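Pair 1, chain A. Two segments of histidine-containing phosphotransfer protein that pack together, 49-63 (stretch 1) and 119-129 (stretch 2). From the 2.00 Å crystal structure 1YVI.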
# COMPACT_ATOMS: atom_id res chain seq x y z
N LEU A 49 -0.80 -9.96 -1.33
CA LEU A 49 -0.90 -10.02 0.12
C LEU A 49 -0.92 -8.62 0.74
O LEU A 49 -1.68 -8.35 1.64
CB LEU A 49 0.29 -10.82 0.66
CG LEU A 49 0.38 -11.16 2.14
CD1 LEU A 49 -0.93 -11.80 2.69
CD2 LEU A 49 1.60 -12.10 2.31
N PHE A 50 -0.09 -7.72 0.24
CA PHE A 50 -0.09 -6.37 0.77
C PHE A 50 -1.47 -5.70 0.59
O PHE A 50 -2.00 -5.06 1.52
CB PHE A 50 0.95 -5.52 0.08
CG PHE A 50 0.83 -4.08 0.44
CD1 PHE A 50 1.24 -3.65 1.70
CD2 PHE A 50 0.22 -3.17 -0.43
CE1 PHE A 50 1.11 -2.30 2.10
CE2 PHE A 50 0.09 -1.81 -0.04
CZ PHE A 50 0.59 -1.40 1.24
N CYS A 51 -2.05 -5.83 -0.61
CA CYS A 51 -3.39 -5.25 -0.86
C CYS A 51 -4.43 -5.80 0.15
O CYS A 51 -5.17 -5.02 0.78
CB CYS A 51 -3.81 -5.49 -2.32
SG CYS A 51 -2.87 -4.39 -3.46
N ASP A 52 -4.45 -7.12 0.31
CA ASP A 52 -5.32 -7.81 1.29
C ASP A 52 -5.08 -7.28 2.69
O ASP A 52 -6.03 -6.89 3.38
CB ASP A 52 -5.07 -9.34 1.31
CG ASP A 52 -5.53 -10.04 0.02
OD1 ASP A 52 -6.25 -9.38 -0.77
OD2 ASP A 52 -5.18 -11.26 -0.18
N ASP A 53 -3.82 -7.27 3.12
CA ASP A 53 -3.49 -6.90 4.50
C ASP A 53 -3.80 -5.45 4.80
O ASP A 53 -4.26 -5.14 5.89
CB ASP A 53 -1.96 -6.99 4.77
CG ASP A 53 -1.52 -8.35 5.16
OD1 ASP A 53 -2.42 -9.18 5.43
OD2 ASP A 53 -0.27 -8.60 5.18
N ALA A 54 -3.43 -4.55 3.89
CA ALA A 54 -3.72 -3.10 4.07
C ALA A 54 -5.19 -2.88 4.15
O ALA A 54 -5.65 -2.16 5.00
CB ALA A 54 -3.16 -2.28 2.91
N ASP A 55 -5.93 -3.47 3.23
CA ASP A 55 -7.38 -3.34 3.25
C ASP A 55 -7.99 -3.84 4.58
O ASP A 55 -8.88 -3.20 5.17
CB ASP A 55 -7.97 -4.13 2.08
CG ASP A 55 -9.49 -4.25 2.19
OD1 ASP A 55 -10.16 -3.24 1.93
OD2 ASP A 55 -9.98 -5.31 2.61
N ARG A 56 -7.49 -4.96 5.06
CA ARG A 56 -7.90 -5.50 6.37
C ARG A 56 -7.59 -4.54 7.50
O ARG A 56 -8.42 -4.33 8.43
CB ARG A 56 -7.17 -6.83 6.64
CG ARG A 56 -7.59 -7.49 7.91
CD ARG A 56 -6.81 -8.74 8.22
NE ARG A 56 -5.37 -8.56 8.06
CZ ARG A 56 -4.56 -8.11 9.01
NH1 ARG A 56 -5.02 -7.78 10.22
NH2 ARG A 56 -3.28 -8.00 8.74
N ILE A 57 -6.38 -3.99 7.52
CA ILE A 57 -6.01 -3.08 8.60
C ILE A 57 -6.79 -1.76 8.55
O ILE A 57 -7.13 -1.21 9.58
CB ILE A 57 -4.47 -2.77 8.55
CG1 ILE A 57 -3.65 -4.00 8.95
CG2 ILE A 57 -4.08 -1.61 9.52
CD1 ILE A 57 -2.23 -3.98 8.36
N ILE A 58 -6.92 -1.19 7.37
CA ILE A 58 -7.73 0.04 7.22
C ILE A 58 -9.13 -0.21 7.81
O ILE A 58 -9.65 0.59 8.60
CB ILE A 58 -7.85 0.45 5.73
CG1 ILE A 58 -6.47 0.98 5.25
CG2 ILE A 58 -9.05 1.45 5.51
CD1 ILE A 58 -6.31 1.22 3.77
N ASN A 59 -9.72 -1.36 7.48
CA ASN A 59 -11.06 -1.68 8.00
C ASN A 59 -11.04 -1.89 9.49
O ASN A 59 -11.99 -1.48 10.16
CB ASN A 59 -11.63 -2.91 7.33
CG ASN A 59 -11.93 -2.67 5.86
OD1 ASN A 59 -12.21 -1.56 5.45
ND2 ASN A 59 -11.92 -3.76 5.07
N GLU A 60 -9.98 -2.48 10.06
CA GLU A 60 -9.90 -2.60 11.54
C GLU A 60 -9.78 -1.25 12.24
O GLU A 60 -10.33 -1.05 13.33
CB GLU A 60 -8.71 -3.48 12.02
CG GLU A 60 -8.71 -4.90 11.51
CD GLU A 60 -9.66 -5.86 12.22
OE1 GLU A 60 -10.45 -5.41 13.10
OE2 GLU A 60 -9.61 -7.07 11.88
N ILE A 61 -8.95 -0.37 11.69
CA ILE A 61 -8.87 0.99 12.21
C ILE A 61 -10.25 1.70 12.15
O ILE A 61 -10.68 2.28 13.15
CB ILE A 61 -7.85 1.82 11.44
CG1 ILE A 61 -6.41 1.26 11.72
CG2 ILE A 61 -7.83 3.29 11.96
CD1 ILE A 61 -5.37 1.75 10.66
N ALA A 62 -10.91 1.65 10.98
CA ALA A 62 -12.28 2.22 10.85
C ALA A 62 -13.19 1.76 11.98
O ALA A 62 -13.87 2.59 12.62
CB ALA A 62 -12.90 1.94 9.46
N THR A 63 -13.20 0.47 12.26
CA THR A 63 -13.99 -0.10 13.34
C THR A 63 -13.64 0.44 14.70
O THR A 63 -14.54 0.78 15.49
CB THR A 63 -13.92 -1.65 13.35
OG1 THR A 63 -14.45 -2.11 12.13
CG2 THR A 63 -14.69 -2.27 14.51
N VAL A 119 -7.30 9.90 4.08
CA VAL A 119 -6.09 10.10 3.26
C VAL A 119 -5.37 8.73 3.04
O VAL A 119 -4.81 8.46 1.94
CB VAL A 119 -5.11 11.21 3.88
CG1 VAL A 119 -3.86 11.40 3.01
CG2 VAL A 119 -5.89 12.62 4.13
N VAL A 120 -5.33 7.91 4.09
CA VAL A 120 -4.75 6.56 3.92
C VAL A 120 -5.48 5.83 2.78
O VAL A 120 -4.86 5.21 1.88
CB VAL A 120 -4.76 5.74 5.21
CG1 VAL A 120 -4.34 4.21 4.93
CG2 VAL A 120 -3.82 6.36 6.29
N ARG A 121 -6.80 5.94 2.76
CA ARG A 121 -7.55 5.26 1.73
C ARG A 121 -7.19 5.86 0.38
O ARG A 121 -6.94 5.11 -0.58
CB ARG A 121 -9.04 5.43 1.99
CG ARG A 121 -9.59 4.45 2.99
CD ARG A 121 -11.15 4.49 2.94
NE ARG A 121 -11.62 3.76 4.10
CZ ARG A 121 -11.93 4.32 5.28
NH1 ARG A 121 -11.88 5.64 5.42
NH2 ARG A 121 -12.35 3.55 6.28
N ASN A 122 -7.12 7.20 0.30
CA ASN A 122 -6.78 7.87 -1.00
C ASN A 122 -5.46 7.30 -1.55
O ASN A 122 -5.40 6.87 -2.71
CB ASN A 122 -6.65 9.39 -0.81
CG ASN A 122 -8.00 10.04 -0.48
OD1 ASN A 122 -9.04 9.38 -0.53
ND2 ASN A 122 -7.96 11.32 -0.12
N ASP A 123 -4.42 7.29 -0.72
CA ASP A 123 -3.09 6.82 -1.15
C ASP A 123 -3.07 5.32 -1.42
O ASP A 123 -2.45 4.87 -2.37
CB ASP A 123 -2.04 7.15 -0.06
CG ASP A 123 -1.71 8.68 0.01
OD1 ASP A 123 -1.76 9.41 -1.01
OD2 ASP A 123 -1.38 9.11 1.11
N PHE A 124 -3.80 4.54 -0.61
CA PHE A 124 -3.88 3.09 -0.83
C PHE A 124 -4.59 2.80 -2.16
O PHE A 124 -4.16 1.93 -2.93
CB PHE A 124 -4.63 2.41 0.33
CG PHE A 124 -4.92 0.97 0.09
CD1 PHE A 124 -3.87 0.06 -0.08
CD2 PHE A 124 -6.22 0.52 -0.04
CE1 PHE A 124 -4.13 -1.29 -0.33
CE2 PHE A 124 -6.49 -0.82 -0.32
CZ PHE A 124 -5.44 -1.72 -0.44
N TYR A 125 -5.72 3.46 -2.41
CA TYR A 125 -6.45 3.18 -3.65
C TYR A 125 -5.72 3.62 -4.91
O TYR A 125 -5.91 2.99 -5.97
CB TYR A 125 -7.92 3.70 -3.60
CG TYR A 125 -8.74 2.76 -2.71
CD1 TYR A 125 -9.07 1.46 -3.17
CD2 TYR A 125 -9.09 3.11 -1.40
CE1 TYR A 125 -9.78 0.54 -2.37
CE2 TYR A 125 -9.82 2.15 -0.55
CZ TYR A 125 -10.14 0.90 -1.06
OH TYR A 125 -10.83 -0.01 -0.29
N ASP A 126 -4.97 4.72 -4.84
CA ASP A 126 -4.12 5.14 -5.98
C ASP A 126 -3.12 4.05 -6.27
O ASP A 126 -2.93 3.70 -7.43
CB ASP A 126 -3.24 6.35 -5.65
CG ASP A 126 -3.95 7.69 -5.80
OD1 ASP A 126 -5.10 7.72 -6.31
OD2 ASP A 126 -3.36 8.70 -5.35
N LEU A 127 -2.43 3.56 -5.25
CA LEU A 127 -1.45 2.51 -5.53
C LEU A 127 -2.14 1.18 -5.88
O LEU A 127 -1.66 0.42 -6.75
CB LEU A 127 -0.48 2.33 -4.35
CG LEU A 127 0.70 1.38 -4.52
CD1 LEU A 127 1.63 1.85 -5.64
CD2 LEU A 127 1.50 1.39 -3.25
N ARG A 128 -3.24 0.84 -5.20
CA ARG A 128 -3.94 -0.44 -5.50
C ARG A 128 -4.33 -0.50 -6.99
O ARG A 128 -4.28 -1.55 -7.65
CB ARG A 128 -5.22 -0.58 -4.66
CG ARG A 128 -5.84 -1.96 -4.88
CD ARG A 128 -7.03 -2.20 -3.92
NE ARG A 128 -7.40 -3.63 -3.92
CZ ARG A 128 -8.16 -4.25 -4.82
NH1 ARG A 128 -8.66 -3.63 -5.89
NH2 ARG A 128 -8.38 -5.54 -4.66
N ASN A 129 -4.74 0.65 -7.52
CA ASN A 129 -5.10 0.73 -8.93
C ASN A 129 -3.94 0.23 -9.79
O ASN A 129 -4.10 -0.61 -10.69
CB ASN A 129 -5.38 2.20 -9.29
CG ASN A 129 -5.52 2.40 -10.79
OD1 ASN A 129 -4.57 2.74 -11.47
ND2 ASN A 129 -6.70 2.14 -11.31
O HOH W 1 -7.62 -4.75 -1.27
O HOH W 2 -9.92 -0.76 2.70
O HOH W 3 -9.75 -2.94 -1.14
O HOH W 4 -12.92 1.01 5.96

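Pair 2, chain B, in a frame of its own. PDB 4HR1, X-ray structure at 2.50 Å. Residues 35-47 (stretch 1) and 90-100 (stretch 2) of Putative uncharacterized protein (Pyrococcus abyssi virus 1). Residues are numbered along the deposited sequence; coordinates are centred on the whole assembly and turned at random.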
# COMPACT_ATOMS: atom_id res chain seq x y z
N LYS B 35 12.41 18.04 12.17
CA LYS B 35 11.73 18.69 11.04
C LYS B 35 11.59 17.68 9.90
O LYS B 35 10.52 17.58 9.31
CB LYS B 35 12.51 19.93 10.56
CG LYS B 35 12.63 21.04 11.59
CD LYS B 35 14.09 21.44 11.88
CE LYS B 35 14.92 20.41 12.64
NZ LYS B 35 14.38 20.10 13.99
N GLU B 36 12.68 16.93 9.61
CA GLU B 36 12.73 15.92 8.55
C GLU B 36 11.69 14.80 8.74
O GLU B 36 10.98 14.47 7.78
CB GLU B 36 14.16 15.38 8.37
CG GLU B 36 15.12 16.37 7.72
CD GLU B 36 16.58 15.96 7.64
OE1 GLU B 36 17.06 15.24 8.54
OE2 GLU B 36 17.27 16.40 6.69
N LEU B 37 11.54 14.29 9.97
CA LEU B 37 10.56 13.25 10.30
C LEU B 37 9.11 13.78 10.25
O LEU B 37 8.17 13.02 9.98
CB LEU B 37 10.86 12.64 11.67
CG LEU B 37 12.18 11.88 11.78
CD1 LEU B 37 12.92 12.27 13.05
CD2 LEU B 37 11.97 10.38 11.70
N GLU B 38 8.94 15.10 10.52
CA GLU B 38 7.66 15.81 10.47
C GLU B 38 7.21 15.88 9.01
O GLU B 38 6.11 15.43 8.72
CB GLU B 38 7.80 17.22 11.08
CG GLU B 38 6.51 17.85 11.56
CD GLU B 38 6.44 18.08 13.06
OE1 GLU B 38 7.23 18.90 13.57
OE2 GLU B 38 5.59 17.44 13.72
N GLN B 39 8.10 16.39 8.11
CA GLN B 39 7.88 16.53 6.65
C GLN B 39 7.44 15.21 6.01
O GLN B 39 6.52 15.21 5.18
CB GLN B 39 9.15 17.04 5.95
CG GLN B 39 9.56 18.49 6.28
CD GLN B 39 10.94 18.87 5.75
OE1 GLN B 39 11.12 19.90 5.10
NE2 GLN B 39 11.96 18.06 6.03
N VAL B 40 8.08 14.09 6.41
CA VAL B 40 7.78 12.73 5.92
C VAL B 40 6.39 12.32 6.38
O VAL B 40 5.60 11.81 5.57
CB VAL B 40 8.90 11.71 6.30
CG1 VAL B 40 8.49 10.26 5.99
CG2 VAL B 40 10.20 12.04 5.58
N GLU B 41 6.08 12.59 7.67
CA GLU B 41 4.78 12.31 8.30
C GLU B 41 3.67 13.07 7.56
O GLU B 41 2.65 12.48 7.21
CB GLU B 41 4.81 12.69 9.79
CG GLU B 41 4.92 11.50 10.73
CD GLU B 41 3.72 10.56 10.73
OE1 GLU B 41 3.94 9.34 10.85
OE2 GLU B 41 2.57 11.05 10.58
N LYS B 42 3.93 14.36 7.24
CA LYS B 42 3.04 15.23 6.48
C LYS B 42 2.75 14.62 5.10
O LYS B 42 1.59 14.55 4.70
CB LYS B 42 3.64 16.65 6.36
CG LYS B 42 3.56 17.48 7.65
CD LYS B 42 3.19 18.95 7.38
CE LYS B 42 3.25 19.83 8.62
NZ LYS B 42 4.65 20.14 9.01
N LEU B 43 3.80 14.08 4.43
CA LEU B 43 3.66 13.40 3.13
C LEU B 43 2.82 12.14 3.20
O LEU B 43 1.94 11.97 2.36
CB LEU B 43 5.01 13.15 2.46
CG LEU B 43 5.63 14.40 1.81
CD1 LEU B 43 7.14 14.33 1.83
CD2 LEU B 43 5.10 14.61 0.40
N LYS B 44 3.06 11.29 4.23
CA LYS B 44 2.27 10.07 4.45
C LYS B 44 0.77 10.40 4.58
O LYS B 44 -0.06 9.75 3.92
CB LYS B 44 2.79 9.30 5.68
CG LYS B 44 2.07 7.97 5.94
CD LYS B 44 2.40 7.42 7.32
CE LYS B 44 1.33 6.50 7.87
NZ LYS B 44 0.11 7.23 8.31
N GLU B 45 0.44 11.46 5.36
CA GLU B 45 -0.95 11.90 5.53
C GLU B 45 -1.57 12.35 4.22
O GLU B 45 -2.70 11.95 3.94
CB GLU B 45 -1.09 12.98 6.63
CG GLU B 45 -1.41 12.40 8.00
CD GLU B 45 -2.52 11.36 7.99
OE1 GLU B 45 -2.20 10.17 8.21
OE2 GLU B 45 -3.66 11.72 7.63
N ARG B 46 -0.81 13.10 3.37
CA ARG B 46 -1.26 13.52 2.03
C ARG B 46 -1.58 12.29 1.17
O ARG B 46 -2.57 12.31 0.42
CB ARG B 46 -0.19 14.38 1.34
CG ARG B 46 -0.38 15.89 1.51
CD ARG B 46 -0.90 16.56 0.24
NE ARG B 46 0.12 16.65 -0.82
CZ ARG B 46 -0.14 17.00 -2.08
NH1 ARG B 46 0.84 17.05 -2.97
NH2 ARG B 46 -1.37 17.31 -2.45
N VAL B 47 -0.80 11.19 1.32
CA VAL B 47 -1.04 9.95 0.57
C VAL B 47 -2.34 9.28 1.02
O VAL B 47 -3.17 8.91 0.17
CB VAL B 47 0.17 8.96 0.57
CG1 VAL B 47 -0.12 7.71 -0.27
CG2 VAL B 47 1.44 9.64 0.09
N GLU B 90 6.88 13.67 -6.62
CA GLU B 90 7.84 14.75 -6.80
C GLU B 90 8.38 15.21 -5.46
O GLU B 90 9.59 15.29 -5.28
CB GLU B 90 7.16 15.91 -7.56
CG GLU B 90 8.09 16.86 -8.30
CD GLU B 90 8.54 18.12 -7.57
OE1 GLU B 90 9.14 18.99 -8.24
OE2 GLU B 90 8.30 18.24 -6.35
N GLN B 91 7.48 15.46 -4.49
CA GLN B 91 7.86 15.91 -3.15
C GLN B 91 8.61 14.83 -2.36
O GLN B 91 9.44 15.16 -1.51
CB GLN B 91 6.64 16.42 -2.37
CG GLN B 91 5.95 17.65 -2.95
CD GLN B 91 4.86 18.13 -2.03
OE1 GLN B 91 5.03 19.11 -1.28
NE2 GLN B 91 3.72 17.44 -2.01
N ILE B 92 8.34 13.54 -2.65
CA ILE B 92 9.03 12.40 -2.04
C ILE B 92 10.52 12.39 -2.49
O ILE B 92 11.41 12.34 -1.63
CB ILE B 92 8.30 11.04 -2.36
CG1 ILE B 92 6.94 10.88 -1.59
CG2 ILE B 92 9.21 9.82 -2.20
CD1 ILE B 92 6.96 11.10 -0.08
N ILE B 93 10.76 12.45 -3.84
CA ILE B 93 12.08 12.42 -4.47
C ILE B 93 12.89 13.63 -3.99
O ILE B 93 14.05 13.48 -3.58
CB ILE B 93 11.96 12.32 -6.02
CG1 ILE B 93 11.23 11.02 -6.43
CG2 ILE B 93 13.34 12.41 -6.69
CD1 ILE B 93 10.49 11.06 -7.72
N VAL B 94 12.24 14.79 -3.95
CA VAL B 94 12.82 16.04 -3.45
C VAL B 94 13.25 15.86 -1.98
O VAL B 94 14.34 16.30 -1.62
CB VAL B 94 11.83 17.22 -3.67
CG1 VAL B 94 12.22 18.45 -2.87
CG2 VAL B 94 11.73 17.56 -5.16
N GLU B 95 12.42 15.20 -1.15
CA GLU B 95 12.71 14.93 0.26
C GLU B 95 13.89 14.00 0.40
O GLU B 95 14.80 14.30 1.18
CB GLU B 95 11.47 14.39 1.01
CG GLU B 95 11.69 14.15 2.50
CD GLU B 95 11.97 15.36 3.38
OE1 GLU B 95 11.86 16.50 2.88
OE2 GLU B 95 12.27 15.16 4.58
N MET B 96 13.89 12.88 -0.37
CA MET B 96 14.98 11.89 -0.41
C MET B 96 16.30 12.65 -0.63
O MET B 96 17.18 12.59 0.22
CB MET B 96 14.76 10.86 -1.54
CG MET B 96 13.76 9.78 -1.23
SD MET B 96 13.46 8.77 -2.69
CE MET B 96 12.58 7.51 -1.99
N LEU B 97 16.37 13.45 -1.72
CA LEU B 97 17.54 14.25 -2.08
C LEU B 97 18.00 15.25 -1.03
O LEU B 97 19.20 15.43 -0.85
CB LEU B 97 17.32 14.93 -3.44
CG LEU B 97 17.32 13.96 -4.61
CD1 LEU B 97 16.53 14.52 -5.77
CD2 LEU B 97 18.73 13.53 -5.00
N ARG B 98 17.04 15.87 -0.34
CA ARG B 98 17.27 16.86 0.72
C ARG B 98 17.86 16.24 1.98
O ARG B 98 18.59 16.91 2.71
CB ARG B 98 15.93 17.54 1.08
CG ARG B 98 16.06 19.01 1.44
CD ARG B 98 15.02 19.51 2.45
NE ARG B 98 13.67 18.94 2.28
CZ ARG B 98 12.75 19.40 1.43
NH1 ARG B 98 13.02 20.42 0.63
NH2 ARG B 98 11.56 18.82 1.36
N VAL B 99 17.52 14.97 2.26
CA VAL B 99 17.96 14.29 3.48
C VAL B 99 19.30 13.55 3.40
O VAL B 99 19.75 12.98 4.40
CB VAL B 99 16.82 13.53 4.20
CG1 VAL B 99 15.66 14.47 4.47
CG2 VAL B 99 16.35 12.32 3.40
N GLY B 100 19.95 13.63 2.24
CA GLY B 100 21.25 13.02 2.01
C GLY B 100 21.21 11.68 1.29
O GLY B 100 22.26 11.08 1.04

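Both pairs set two helical segments side by side, running in nearly opposite directions: the angle between N-to-C directions is 166° in pair 1 and 164° in pair 2, with closest axial approaches of 11.2 and 11.0 Å. The central 14 residues superpose with an RMSD of 0.4 Å, and the areas buried between the stretches are similar, 476 and 454 Å². The register agrees too: A:Ile58 lies opposite A:Arg121 (CA to CA 7.6 Å), and their counterparts B:Leu43 and B:Ile92 lie 7.5 Å apart, CA to CA.

The clearest shared solution is at A:Ile58 = B:Leu43, where a branched aliphatic side chain points toward the partner helix. In pair 1, A:Ile58 CD1 meets A:Val120 CG1 at 3.8 Å and A:Phe124 CD2 at 3.9 Å, while its CG2 lies 3.7 Å from A:Arg121 NE. In pair 2, B:Leu43 CD2 lies 3.6 Å from B:Gln91 CB, the aliphatic start of the residue matching A:Val120, and B:Leu43 CD1 lies 3.8 Å from CD1 of B:Ile92, the match of A:Arg121.

The sharpest difference is at A:Phe124 = B:Glu95. Both side chains point toward stretch 1 with chi1 in t, and their centres fall 1.1 Å apart. A:Phe124 is a knob among A:Cys51, A:Ala54, A:Asp55 and A:Ile58; the small A:Ala54 lets the ring come close, CB to A:Phe124 CE1 being 3.5 Å. B:Glu95 fills the same space with a carboxylate. Its OE1 accepts hydrogen bonds from B:Arg98 NE (3.1 Å) and NH2 (2.8 Å) in a salt bridge within the stretch, which offsets its charge in a buried site. B:Gln39, matching A:Ala54, brings NE2 within 3.3 Å of B:Glu95 OE2, but the angle is too poor for a hydrogen bond.

Around this centre, pair 1 uses water. Water 2 donates to A:Asp55 OD1 (2.6 Å from its O) and also hydrogen-bonds A:Tyr125 OH (3.2 Å from its O), bridging side chains whose OD1 and OH are 4.0 Å apart. Water 4 links A:Asn59 OD1 and A:Arg121 NH2, its O lying 2.7 and 2.6 Å from them. At the matching positions pair 2 has B:Val40 and B:Met96, then B:Lys44 and B:Ile92. B:Val40 instead packs its CG2 3.9 Å from B:Glu95 OE2. Neither pair has a clear direct hydrogen bond between its stretches; the common backbone fit accommodates an aromatic knob or a carboxylate at its centre.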